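Local structure of ArsR family transcriptional regulator (Comamonas testosteroni, 6UVU) at residues L57-L62 with I95-V100; R83-A88 with I99-V104; L45-A50 with A64-K69. The protein acts as an antimony(III)-responsive transcriptional repressor, probably binding operator DNA through a winged helix-turn-helix domain. All coordinates share one frame; numbering follows the deposited sequence.

Interaction 1: L57-L62 with I95-V100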
ATOM      1  N   LEU B  57       1.492   9.257 -20.724  1.00 35.58           N
ATOM      2  CA  LEU B  57       0.480   9.207 -21.769  1.00 34.61           C
ATOM      3  C   LEU B  57      -0.403  10.449 -21.698  1.00 32.04           C
ATOM      4  O   LEU B  57      -0.450  11.152 -20.683  1.00 27.95           O
ATOM      5  CB  LEU B  57      -0.383   7.946 -21.635  1.00 38.10           C
ATOM      6  CG  LEU B  57       0.351   6.611 -21.831  1.00 38.81           C
ATOM      7  CD1 LEU B  57      -0.491   5.424 -21.357  1.00 38.82           C
ATOM      8  CD2 LEU B  57       0.807   6.443 -23.289  1.00 39.90           C
ATOM      9  N   CYS B  58      -1.116  10.698 -22.794  1.00 30.10           N
ATOM     10  CA  CYS B  58      -2.227  11.631 -22.820  1.00 30.99           C
ATOM     11  C   CYS B  58      -3.495  10.924 -22.375  1.00 30.76           C
ATOM     12  O   CYS B  58      -3.552   9.696 -22.265  1.00 31.37           O
ATOM     13  CB  CYS B  58      -2.430  12.235 -24.221  1.00 35.23           C
ATOM     14  SG  CYS B  58      -3.119  11.104 -25.491  1.00 36.71           S
ATOM     15  N   VAL B  59      -4.534  11.726 -22.143  1.00 29.83           N
ATOM     16  CA  VAL B  59      -5.783  11.208 -21.597  1.00 30.60           C
ATOM     17  C   VAL B  59      -6.421  10.200 -22.553  1.00 30.93           C
ATOM     18  O   VAL B  59      -7.013   9.201 -22.118  1.00 29.29           O
ATOM     19  CB  VAL B  59      -6.724  12.383 -21.265  1.00 31.10           C
ATOM     20  CG1 VAL B  59      -8.084  11.892 -20.839  1.00 31.55           C
ATOM     21  CG2 VAL B  59      -6.119  13.229 -20.167  1.00 31.12           C
ATOM     22  N   THR B  60      -6.272  10.418 -23.866  1.00 28.08           N
ATOM     23  CA  THR B  60      -6.930   9.565 -24.858  1.00 30.33           C
ATOM     24  C   THR B  60      -6.307   8.171 -24.920  1.00 29.28           C
ATOM     25  O   THR B  60      -7.017   7.160 -24.976  1.00 30.68           O
ATOM     26  CB  THR B  60      -6.875  10.244 -26.232  1.00 30.84           C
ATOM     27  OG1 THR B  60      -7.940  11.194 -26.322  1.00 36.18           O
ATOM     28  CG2 THR B  60      -6.979   9.223 -27.365  1.00 31.08           C
ATOM     29  N   ASP B  61      -4.979   8.100 -24.947  1.00 29.56           N
ATOM     30  CA  ASP B  61      -4.309   6.806 -24.922  1.00 30.47           C
ATOM     31  C   ASP B  61      -4.523   6.115 -23.582  1.00 30.07           C
ATOM     32  O   ASP B  61      -4.846   4.922 -23.529  1.00 30.37           O
ATOM     33  CB  ASP B  61      -2.816   6.988 -25.196  1.00 32.32           C
ATOM     34  CG  ASP B  61      -2.537   7.582 -26.571  1.00 33.32           C
ATOM     35  OD1 ASP B  61      -3.460   7.620 -27.415  1.00 33.72           O
ATOM     36  OD2 ASP B  61      -1.386   8.012 -26.796  1.00 33.51           O
ATOM     37  N   LEU B  62      -4.352   6.857 -22.487  1.00 29.99           N
ATOM     38  CA  LEU B  62      -4.525   6.274 -21.163  1.00 30.12           C
ATOM     39  C   LEU B  62      -5.950   5.765 -20.960  1.00 27.17           C
ATOM     40  O   LEU B  62      -6.152   4.646 -20.475  1.00 25.73           O
ATOM     41  CB  LEU B  62      -4.139   7.300 -20.103  1.00 33.56           C
ATOM     42  CG  LEU B  62      -4.365   6.870 -18.664  1.00 38.78           C
ATOM     43  CD1 LEU B  62      -3.721   5.521 -18.394  1.00 41.38           C
ATOM     44  CD2 LEU B  62      -3.816   7.918 -17.728  1.00 41.69           C
ATOM     45  N   ILE B  95      -1.906  17.284 -23.264  1.00 29.85           N
ATOM     46  CA  ILE B  95      -1.394  17.176 -21.904  1.00 26.74           C
ATOM     47  C   ILE B  95      -0.863  15.761 -21.719  1.00 26.30           C
ATOM     48  O   ILE B  95      -1.599  14.786 -21.907  1.00 28.65           O
ATOM     49  CB  ILE B  95      -2.468  17.501 -20.858  1.00 28.19           C
ATOM     50  CG1 ILE B  95      -3.175  18.815 -21.212  1.00 30.08           C
ATOM     51  CG2 ILE B  95      -1.838  17.579 -19.478  1.00 29.83           C
ATOM     52  CD1 ILE B  95      -4.213  19.270 -20.174  1.00 32.17           C
ATOM     53  N   HIS B  96       0.415  15.658 -21.380  1.00 22.08           N
ATOM     54  CA  HIS B  96       1.109  14.400 -21.167  1.00 25.09           C
ATOM     55  C   HIS B  96       1.358  14.261 -19.670  1.00 24.36           C
ATOM     56  O   HIS B  96       1.833  15.204 -19.024  1.00 22.65           O
ATOM     57  CB  HIS B  96       2.421  14.387 -21.956  1.00 27.60           C
ATOM     58  CG  HIS B  96       3.116  13.059 -21.982  1.00 35.04           C
ATOM     59  ND1 HIS B  96       4.129  12.727 -21.100  1.00 34.93           N
ATOM     60  CD2 HIS B  96       2.980  11.992 -22.809  1.00 36.63           C
ATOM     61  CE1 HIS B  96       4.568  11.509 -21.369  1.00 36.98           C
ATOM     62  NE2 HIS B  96       3.888  11.041 -22.404  1.00 39.94           N
ATOM     63  N   TYR B  97       0.993  13.111 -19.113  1.00 22.59           N
ATOM     64  CA  TYR B  97       1.055  12.878 -17.669  1.00 23.64           C
ATOM     65  C   TYR B  97       2.141  11.865 -17.348  1.00 22.50           C
ATOM     66  O   TYR B  97       2.229  10.828 -18.009  1.00 24.78           O
ATOM     67  CB  TYR B  97      -0.283  12.369 -17.141  1.00 22.65           C
ATOM     68  CG  TYR B  97      -1.361  13.417 -17.078  1.00 21.78           C
ATOM     69  CD1 TYR B  97      -1.506  14.235 -15.961  1.00 22.75           C
ATOM     70  CD2 TYR B  97      -2.248  13.577 -18.126  1.00 22.59           C
ATOM     71  CE1 TYR B  97      -2.500  15.179 -15.903  1.00 21.63           C
ATOM     72  CE2 TYR B  97      -3.246  14.514 -18.072  1.00 22.92           C
ATOM     73  CZ  TYR B  97      -3.366  15.310 -16.969  1.00 23.32           C
ATOM     74  OH  TYR B  97      -4.376  16.241 -16.966  1.00 25.06           O
ATOM     75  N   ARG B  98       2.952  12.159 -16.333  1.00 25.02           N
ATOM     76  CA  ARG B  98       4.020  11.276 -15.869  1.00 27.10           C
ATOM     77  C   ARG B  98       4.005  11.214 -14.342  1.00 26.28           C
ATOM     78  O   ARG B  98       3.712  12.215 -13.683  1.00 21.87           O
ATOM     79  CB  ARG B  98       5.389  11.762 -16.350  1.00 34.13           C
ATOM     80  CG  ARG B  98       6.440  10.677 -16.410  1.00 43.35           C
ATOM     81  CD  ARG B  98       7.820  11.244 -16.706  1.00 51.15           C
ATOM     82  NE  ARG B  98       7.854  12.025 -17.941  1.00 60.05           N
ATOM     83  CZ  ARG B  98       8.088  11.508 -19.147  1.00 63.05           C
ATOM     84  NH1 ARG B  98       8.300  10.201 -19.273  1.00 60.16           N
ATOM     85  NH2 ARG B  98       8.104  12.290 -20.224  1.00 57.96           N
ATOM     86  N   ILE B  99       4.341  10.046 -13.793  1.00 24.40           N
ATOM     87  CA  ILE B  99       4.464   9.846 -12.349  1.00 26.60           C
ATOM     88  C   ILE B  99       5.772  10.468 -11.880  1.00 26.57           C
ATOM     89  O   ILE B  99       6.852  10.087 -12.345  1.00 28.44           O
ATOM     90  CB  ILE B  99       4.429   8.348 -11.986  1.00 27.76           C
ATOM     91  CG1 ILE B  99       3.094   7.687 -12.330  1.00 28.71           C
ATOM     92  CG2 ILE B  99       4.734   8.142 -10.517  1.00 29.47           C
ATOM     93  CD1 ILE B  99       3.146   6.168 -12.217  1.00 27.17           C
ATOM     94  N   VAL B 100       5.689  11.393 -10.928  1.00 25.86           N
ATOM     95  CA  VAL B 100       6.881  11.995 -10.343  1.00 28.31           C
ATOM     96  C   VAL B 100       7.002  11.744  -8.839  1.00 27.61           C
ATOM     97  O   VAL B 100       7.950  12.230  -8.218  1.00 28.39           O
ATOM     98  CB  VAL B 100       6.953  13.507 -10.652  1.00 26.52           C
ATOM     99  CG1 VAL B 100       7.099  13.728 -12.159  1.00 26.53           C
ATOM    100  CG2 VAL B 100       5.720  14.213 -10.124  1.00 29.27           C
TER
HETATM  101  O   HOH W   1      -4.017  14.500 -22.206  1.00 28.28           O
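L57 and Y97 pair as a single antiparallel bridge of the hydrogen-bonded kind. Y97 N gives the shorter and straighter bond to L57 O, 2.9 Å with 164° at the hydrogen. L57 N answers to Y97 O at 3.2 Å, more bent at 143°. One residue along, C58 CA comes within 3.3 Å of I95 O in a CA-H...O contact. Beyond that the chains part, and a water fills in for direct pairing: it accepts from V59 N at 2.8 Å and donates to I95 O. This single bridge lies along the edge of strand 94-99 not used by strand 86-91, to which H96 and R98 turn their backbone bonds; winged helices commonly carry a short extra strand at this edge.

C58 then starts helix 59-65. Its SG sits between the backbone N and the carbonyl carbon (chi1 72°), where it can accept from D61 N at 3.6 Å as an N-cap, while C58 O takes the N-H of L62. On one side of the bridge the H96 imidazole lies with a face to L57 N, which sits toward the rim, 3.4 Å from NE2; the angle is too poor for a hydrogen bond. On Y97, the ring edge is turned to L57 O, and V59 lies alongside the ring, pointing the same way, with CG2 3.8 Å from CE2. Both V59 and Y97 continue onto L77 of helix 70-82, which makes this pair the inner, apolar end of the contact.

The polar hold is thus made by main-chain groups and one water, with L57 contributing its backbone while its side chain points away from the strand. Side-chain chemistry enters twice: the C58 SG cap marks the start of helix 59-65, and the V59-Y97 packing sets that first turn against the wing.

Interaction 2: R83-A88 with I99-V104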
ATOM      1  N   ARG B  83      -2.417  16.529  -6.272  1.00 27.92           N
ATOM      2  CA  ARG B  83      -1.768  15.949  -5.099  1.00 26.12           C
ATOM      3  C   ARG B  83      -0.276  15.756  -5.301  1.00 24.06           C
ATOM      4  O   ARG B  83       0.374  15.168  -4.435  1.00 20.48           O
ATOM      5  CB  ARG B  83      -2.413  14.608  -4.729  1.00 28.70           C
ATOM      6  CG  ARG B  83      -3.951  14.571  -4.753  1.00 31.42           C
ATOM      7  CD  ARG B  83      -4.628  15.116  -3.478  1.00 31.81           C
ATOM      8  NE  ARG B  83      -4.534  16.574  -3.354  1.00 32.57           N
ATOM      9  CZ  ARG B  83      -5.378  17.449  -3.906  1.00 34.10           C
ATOM     10  NH1 ARG B  83      -6.405  17.036  -4.642  1.00 29.71           N
ATOM     11  NH2 ARG B  83      -5.187  18.750  -3.721  1.00 35.61           N
ATOM     12  N   ARG B  84       0.266  16.197  -6.436  1.00 24.23           N
ATOM     13  CA  ARG B  84       1.697  16.128  -6.741  1.00 23.76           C
ATOM     14  C   ARG B  84       2.181  14.703  -6.978  1.00 22.93           C
ATOM     15  O   ARG B  84       3.355  14.398  -6.774  1.00 22.56           O
ATOM     16  CB  ARG B  84       2.539  16.807  -5.657  1.00 25.98           C
ATOM     17  CG  ARG B  84       2.328  18.317  -5.615  1.00 30.47           C
ATOM     18  CD  ARG B  84       2.795  18.924  -4.323  1.00 32.13           C
ATOM     19  NE  ARG B  84       2.316  18.167  -3.162  1.00 36.64           N
ATOM     20  CZ  ARG B  84       1.120  18.313  -2.594  1.00 40.25           C
ATOM     21  NH1 ARG B  84       0.235  19.194  -3.070  1.00 38.95           N
ATOM     22  NH2 ARG B  84       0.805  17.565  -1.545  1.00 41.11           N
ATOM     23  N   ILE B  85       1.298  13.815  -7.416  1.00 20.48           N
ATOM     24  CA  ILE B  85       1.741  12.458  -7.729  1.00 22.14           C
ATOM     25  C   ILE B  85       2.243  12.402  -9.171  1.00 21.28           C
ATOM     26  O   ILE B  85       3.154  11.626  -9.486  1.00 19.53           O
ATOM     27  CB  ILE B  85       0.608  11.438  -7.501  1.00 21.86           C
ATOM     28  CG1 ILE B  85       0.015  11.555  -6.073  1.00 24.72           C
ATOM     29  CG2 ILE B  85       1.082  10.003  -7.795  1.00 22.84           C
ATOM     30  CD1 ILE B  85       0.937  11.128  -4.974  1.00 23.95           C
ATOM     31  N   LEU B  86       1.653  13.221 -10.035  1.00 20.36           N
ATOM     32  CA  LEU B  86       1.962  13.289 -11.448  1.00 21.80           C
ATOM     33  C   LEU B  86       2.499  14.671 -11.802  1.00 24.11           C
ATOM     34  O   LEU B  86       2.370  15.634 -11.042  1.00 22.11           O
ATOM     35  CB  LEU B  86       0.720  12.994 -12.294  1.00 19.50           C
ATOM     36  CG  LEU B  86      -0.016  11.695 -11.984  1.00 19.62           C
ATOM     37  CD1 LEU B  86      -1.185  11.504 -12.903  1.00 19.19           C
ATOM     38  CD2 LEU B  86       0.922  10.527 -12.071  1.00 19.20           C
ATOM     39  N   ARG B  87       3.140  14.741 -12.961  1.00 24.78           N
ATOM     40  CA  ARG B  87       3.462  15.992 -13.635  1.00 27.17           C
ATOM     41  C   ARG B  87       2.631  16.047 -14.908  1.00 26.09           C
ATOM     42  O   ARG B  87       2.618  15.078 -15.682  1.00 25.66           O
ATOM     43  CB  ARG B  87       4.959  16.066 -13.948  1.00 30.76           C
ATOM     44  CG  ARG B  87       5.435  17.302 -14.706  1.00 37.20           C
ATOM     45  CD  ARG B  87       6.963  17.340 -14.728  1.00 43.37           C
ATOM     46  NE  ARG B  87       7.500  17.787 -16.014  1.00 51.54           N
ATOM     47  CZ  ARG B  87       7.627  17.009 -17.089  1.00 55.81           C
ATOM     48  NH1 ARG B  87       7.239  15.738 -17.046  1.00 58.96           N
ATOM     49  NH2 ARG B  87       8.133  17.506 -18.214  1.00 59.43           N
ATOM     50  N   ALA B  88       1.905  17.156 -15.105  1.00 23.27           N
ATOM     51  CA  ALA B  88       1.082  17.356 -16.298  1.00 23.20           C
ATOM     52  C   ALA B  88       1.793  18.348 -17.222  1.00 25.15           C
ATOM     53  O   ALA B  88       1.878  19.547 -16.916  1.00 24.65           O
ATOM     54  CB  ALA B  88      -0.315  17.851 -15.933  1.00 22.10           C
ATOM     55  N   ILE B  99       4.341  10.046 -13.793  1.00 24.40           N
ATOM     56  CA  ILE B  99       4.464   9.846 -12.349  1.00 26.60           C
ATOM     57  C   ILE B  99       5.772  10.468 -11.880  1.00 26.57           C
ATOM     58  O   ILE B  99       6.852  10.087 -12.345  1.00 28.44           O
ATOM     59  CB  ILE B  99       4.429   8.348 -11.986  1.00 27.76           C
ATOM     60  CG1 ILE B  99       3.094   7.687 -12.330  1.00 28.71           C
ATOM     61  CG2 ILE B  99       4.734   8.142 -10.517  1.00 29.47           C
ATOM     62  CD1 ILE B  99       3.146   6.168 -12.217  1.00 27.17           C
ATOM     63  N   VAL B 100       5.689  11.393 -10.928  1.00 25.86           N
ATOM     64  CA  VAL B 100       6.881  11.995 -10.343  1.00 28.31           C
ATOM     65  C   VAL B 100       7.002  11.744  -8.839  1.00 27.61           C
ATOM     66  O   VAL B 100       7.950  12.230  -8.218  1.00 28.39           O
ATOM     67  CB  VAL B 100       6.953  13.507 -10.652  1.00 26.52           C
ATOM     68  CG1 VAL B 100       7.099  13.728 -12.159  1.00 26.53           C
ATOM     69  CG2 VAL B 100       5.720  14.213 -10.124  1.00 29.27           C
ATOM     70  N   ASP B 101       6.095  10.973  -8.239  1.00 27.25           N
ATOM     71  CA  ASP B 101       6.285  10.533  -6.856  1.00 27.72           C
ATOM     72  C   ASP B 101       6.991   9.178  -6.845  1.00 28.39           C
ATOM     73  O   ASP B 101       6.388   8.170  -7.233  1.00 27.54           O
ATOM     74  CB  ASP B 101       4.935  10.446  -6.145  1.00 27.96           C
ATOM     75  CG  ASP B 101       5.068  10.308  -4.636  1.00 27.94           C
ATOM     76  OD1 ASP B 101       5.882   9.499  -4.157  1.00 25.90           O
ATOM     77  OD2 ASP B 101       4.339  11.014  -3.920  1.00 34.70           O
ATOM     78  N   PRO B 102       8.262   9.092  -6.414  1.00 28.91           N
ATOM     79  CA  PRO B 102       8.923   7.776  -6.390  1.00 29.20           C
ATOM     80  C   PRO B 102       8.401   6.858  -5.288  1.00 27.79           C
ATOM     81  O   PRO B 102       8.456   5.633  -5.438  1.00 30.73           O
ATOM     82  CB  PRO B 102      10.401   8.128  -6.170  1.00 28.45           C
ATOM     83  CG  PRO B 102      10.338   9.377  -5.350  1.00 28.96           C
ATOM     84  CD  PRO B 102       9.117  10.146  -5.844  1.00 29.64           C
ATOM     85  N   CYS B 103       7.906   7.404  -4.178  1.00 25.28           N
ATOM     86  CA  CYS B 103       7.296   6.557  -3.162  1.00 24.71           C
ATOM     87  C   CYS B 103       6.082   5.826  -3.709  1.00 21.92           C
ATOM     88  O   CYS B 103       5.908   4.628  -3.460  1.00 20.21           O
ATOM     89  CB  CYS B 103       6.909   7.394  -1.945  1.00 27.85           C
ATOM     90  SG  CYS B 103       8.324   8.149  -1.159  1.00 30.25           S
ATOM     91  N   VAL B 104       5.213   6.539  -4.425  1.00 21.84           N
ATOM     92  CA  VAL B 104       4.088   5.897  -5.096  1.00 22.68           C
ATOM     93  C   VAL B 104       4.596   4.811  -6.027  1.00 23.51           C
ATOM     94  O   VAL B 104       4.019   3.719  -6.102  1.00 22.10           O
ATOM     95  CB  VAL B 104       3.241   6.949  -5.841  1.00 23.88           C
ATOM     96  CG1 VAL B 104       2.498   6.341  -7.051  1.00 25.59           C
ATOM     97  CG2 VAL B 104       2.252   7.584  -4.902  1.00 25.61           C
TER
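I85 O accepts twice, from V100 N at 2.9 Å and from D101 N at a longer 3.3 Å, both donors coming from the same face of the carbonyl plane. This fork ties the entry of one wing strand to the exit of the other. The tight part lies on the inner side. L86 and I99 form a non-hydrogen-bonded antiparallel pair whose side chains diverge, yet L86 CD2 swings back to 3.6 Å from I99 CG1. I85 crosses V104 at about a right angle, its CD1 3.8 Å from V104 CG2 and also touching D101 OD2. D101 caps helix 102-121, OD1 receiving V104 N at 3.0 Å from above the carboxylate plane. An alanine at I85 would probably open a gap beside V104 and D101 OD2, leaving the first turn of helix 102-121 less firmly seated.

On the solvent side one close touch, V100 CG1 on R87 CB at 3.6 Å, stands beside the ends of R84 and R87, which lead away from the contact. Behind the buried residues, L77 and L80 of helix 70-82 back L86, L51 and A52 of helix 42-54 receive I99, and A11 of the second subunit packs on V100.

Interaction 3: L45-A50 with A64-K69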
ATOM      1  N   LEU B  45      -5.172   2.850  -9.284  1.00 19.86           N
ATOM      2  CA  LEU B  45      -4.024   1.959  -9.333  1.00 20.75           C
ATOM      3  C   LEU B  45      -3.777   1.482 -10.756  1.00 19.86           C
ATOM      4  O   LEU B  45      -2.630   1.394 -11.200  1.00 19.55           O
ATOM      5  CB  LEU B  45      -4.255   0.774  -8.386  1.00 21.79           C
ATOM      6  CG  LEU B  45      -3.062  -0.159  -8.152  1.00 24.09           C
ATOM      7  CD1 LEU B  45      -1.953   0.574  -7.407  1.00 27.21           C
ATOM      8  CD2 LEU B  45      -3.440  -1.441  -7.387  1.00 25.46           C
ATOM      9  N   ARG B  46      -4.847   1.159 -11.481  1.00 21.75           N
ATOM     10  CA  ARG B  46      -4.709   0.770 -12.881  1.00 21.93           C
ATOM     11  C   ARG B  46      -4.203   1.931 -13.722  1.00 19.48           C
ATOM     12  O   ARG B  46      -3.368   1.736 -14.609  1.00 19.44           O
ATOM     13  CB  ARG B  46      -6.050   0.265 -13.419  1.00 22.93           C
ATOM     14  CG  ARG B  46      -6.558  -1.001 -12.744  1.00 24.21           C
ATOM     15  CD  ARG B  46      -7.755  -1.537 -13.498  1.00 26.32           C
ATOM     16  NE  ARG B  46      -7.370  -2.097 -14.789  1.00 26.81           N
ATOM     17  CZ  ARG B  46      -8.047  -1.891 -15.914  1.00 28.03           C
ATOM     18  NH1 ARG B  46      -9.127  -1.120 -15.895  1.00 27.51           N
ATOM     19  NH2 ARG B  46      -7.646  -2.443 -17.057  1.00 26.02           N
ATOM     20  N   LEU B  47      -4.689   3.149 -13.447  1.00 20.65           N
ATOM     21  CA  LEU B  47      -4.194   4.326 -14.158  1.00 20.27           C
ATOM     22  C   LEU B  47      -2.711   4.516 -13.907  1.00 18.47           C
ATOM     23  O   LEU B  47      -1.945   4.834 -14.831  1.00 17.41           O
ATOM     24  CB  LEU B  47      -4.965   5.578 -13.708  1.00 23.22           C
ATOM     25  CG  LEU B  47      -6.350   5.846 -14.285  1.00 25.45           C
ATOM     26  CD1 LEU B  47      -7.009   7.044 -13.588  1.00 24.45           C
ATOM     27  CD2 LEU B  47      -6.207   6.123 -15.773  1.00 27.46           C
ATOM     28  N   LEU B  48      -2.292   4.309 -12.651  1.00 17.49           N
ATOM     29  CA  LEU B  48      -0.895   4.502 -12.265  1.00 17.62           C
ATOM     30  C   LEU B  48       0.000   3.456 -12.911  1.00 17.39           C
ATOM     31  O   LEU B  48       1.130   3.754 -13.315  1.00 17.61           O
ATOM     32  CB  LEU B  48      -0.763   4.430 -10.748  1.00 18.53           C
ATOM     33  CG  LEU B  48      -0.623   5.691  -9.893  1.00 20.96           C
ATOM     34  CD1 LEU B  48      -1.112   6.911 -10.608  1.00 21.52           C
ATOM     35  CD2 LEU B  48      -1.349   5.517  -8.552  1.00 20.19           C
ATOM     36  N   HIS B  49      -0.482   2.219 -12.998  1.00 16.66           N
ATOM     37  CA  HIS B  49       0.291   1.192 -13.676  1.00 16.16           C
ATOM     38  C   HIS B  49       0.412   1.487 -15.173  1.00 16.27           C
ATOM     39  O   HIS B  49       1.502   1.378 -15.741  1.00 13.78           O
ATOM     40  CB  HIS B  49      -0.335  -0.184 -13.451  1.00 15.74           C
ATOM     41  CG  HIS B  49       0.501  -1.298 -14.008  1.00 14.92           C
ATOM     42  ND1 HIS B  49      -0.030  -2.496 -14.434  1.00 15.61           N
ATOM     43  CD2 HIS B  49       1.839  -1.391 -14.191  1.00 14.31           C
ATOM     44  CE1 HIS B  49       0.946  -3.277 -14.865  1.00 13.94           C
ATOM     45  NE2 HIS B  49       2.090  -2.631 -14.727  1.00 13.34           N
ATOM     46  N   ALA B  50      -0.702   1.830 -15.828  1.00 17.76           N
ATOM     47  CA  ALA B  50      -0.664   2.164 -17.253  1.00 18.96           C
ATOM     48  C   ALA B  50       0.292   3.321 -17.532  1.00 22.08           C
ATOM     49  O   ALA B  50       0.986   3.326 -18.554  1.00 20.97           O
ATOM     50  CB  ALA B  50      -2.069   2.502 -17.753  1.00 18.95           C
ATOM     51  N   ALA B  64      -7.972   4.790 -23.280  1.00 27.21           N
ATOM     52  CA  ALA B  64      -8.117   3.580 -24.083  1.00 26.47           C
ATOM     53  C   ALA B  64      -7.480   2.389 -23.386  1.00 24.41           C
ATOM     54  O   ALA B  64      -8.058   1.300 -23.380  1.00 25.94           O
ATOM     55  CB  ALA B  64      -7.510   3.769 -25.473  1.00 25.91           C
ATOM     56  N   ALA B  65      -6.297   2.585 -22.787  1.00 24.16           N
ATOM     57  CA  ALA B  65      -5.581   1.490 -22.133  1.00 25.54           C
ATOM     58  C   ALA B  65      -6.422   0.827 -21.052  1.00 25.51           C
ATOM     59  O   ALA B  65      -6.417  -0.399 -20.927  1.00 24.87           O
ATOM     60  CB  ALA B  65      -4.264   1.994 -21.541  1.00 26.93           C
ATOM     61  N   VAL B  66      -7.142   1.615 -20.257  1.00 26.72           N
ATOM     62  CA  VAL B  66      -8.037   1.077 -19.236  1.00 29.39           C
ATOM     63  C   VAL B  66      -9.443   1.082 -19.819  1.00 33.39           C
ATOM     64  O   VAL B  66      -9.647   1.489 -20.969  1.00 36.59           O
ATOM     65  CB  VAL B  66      -7.945   1.889 -17.932  1.00 29.30           C
ATOM     66  CG1 VAL B  66      -6.518   1.864 -17.402  1.00 30.38           C
ATOM     67  CG2 VAL B  66      -8.391   3.340 -18.157  1.00 29.25           C
ATOM     68  N   GLY B  67     -10.433   0.636 -19.064  1.00 36.39           N
ATOM     69  CA  GLY B  67     -11.740   0.587 -19.698  1.00 42.10           C
ATOM     70  C   GLY B  67     -12.612   1.817 -19.529  1.00 42.34           C
ATOM     71  O   GLY B  67     -13.784   1.668 -19.167  1.00 52.12           O
ATOM     72  N   MET B  68     -12.102   3.024 -19.794  1.00 41.26           N
ATOM     73  CA  MET B  68     -12.765   4.222 -19.279  1.00 37.96           C
ATOM     74  C   MET B  68     -12.874   5.330 -20.325  1.00 36.63           C
ATOM     75  O   MET B  68     -12.204   5.320 -21.358  1.00 35.87           O
ATOM     76  CB  MET B  68     -12.037   4.754 -18.043  1.00 38.31           C
ATOM     77  CG  MET B  68     -11.988   3.769 -16.895  1.00 40.88           C
ATOM     78  SD  MET B  68     -10.960   4.363 -15.547  1.00 46.86           S
ATOM     79  CE  MET B  68     -11.760   5.926 -15.177  1.00 48.05           C
ATOM     80  N   LYS B  69     -13.748   6.306 -20.025  1.00 38.99           N
ATOM     81  CA  LYS B  69     -14.021   7.452 -20.882  1.00 45.19           C
ATOM     82  C   LYS B  69     -12.995   8.553 -20.634  1.00 42.06           C
ATOM     83  O   LYS B  69     -12.603   8.786 -19.489  1.00 40.35           O
ATOM     84  CB  LYS B  69     -15.421   7.993 -20.616  1.00 51.32           C
ATOM     85  CG  LYS B  69     -16.523   6.997 -20.895  1.00 56.40           C
ATOM     86  CD  LYS B  69     -17.739   7.240 -20.011  1.00 59.31           C
ATOM     87  CE  LYS B  69     -18.816   6.214 -20.314  1.00 64.78           C
ATOM     88  NZ  LYS B  69     -19.070   6.116 -21.787  1.00 63.78           N
TER
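R46 O takes the N-H of A50 at 2.9 Å, the helical bond that sets these two residues one turn apart on the side of helix 42-54 facing V66 and A65. The R46 chain leaves with CG anti to the carbonyl carbon and bends at chi3 (71°), which swings NE round. NE bonds to I24 O of the second subunit, so the guanidinium is held from across the dimer while its other end lies against the 64-69 segment. R46 and V66 slide past each other in opposite directions: V66 CG1 stands over one face of the guanidinium, toward its rim, and NH1 comes to 3.8 Å from V66 CB. At the edge of the group, near its plane, lies G67 N, 3.9 Å from NH1.

V66 is the first residue past helix 59-65, and those after it form the turn of the helix-turn-helix, leading through K69, at the N-cap, into helix 70-82, probably the DNA-recognition helix as in related repressors. G67 centres an inverse gamma turn here, with a weak bond from M68 N to V66 O at 3.1 Å.

The apolar contacts are lighter. L47 CD2 meets V66 CG2 at 4.3 Å, and A50 CB faces A65 CB at 4.4 Å. L62 fills in behind them against L47 and A50, and L47 also reaches V73 and Q76 of helix 70-82. On the dimer side, H49 ND1 bonds to I24 N of the second subunit, whose L23 packs on R46 and A50.

Overall arrangement
From the N terminus, helix 42-54 supplies the first half of interaction 3, which closes at 64-69 once the chain has turned back through helix 59-65. Interaction 1 opens inside that loop, at 57-62, and closes only at 95-100, so the two cross; L57 CD1 packs on A50 O where they meet. Interaction 2 opens at 83-88, after interaction 3 has closed but inside the loop that interaction 1 spans, and ends at 99-104, sharing I99 and V100 with interaction 1. Together they join the helix-turn-helix to the two-stranded wing and the wing to helix 102-121. I99 CD1, 3.3 Å from L48 O, links the wing's end to helix 42-54, and all three touch the second subunit.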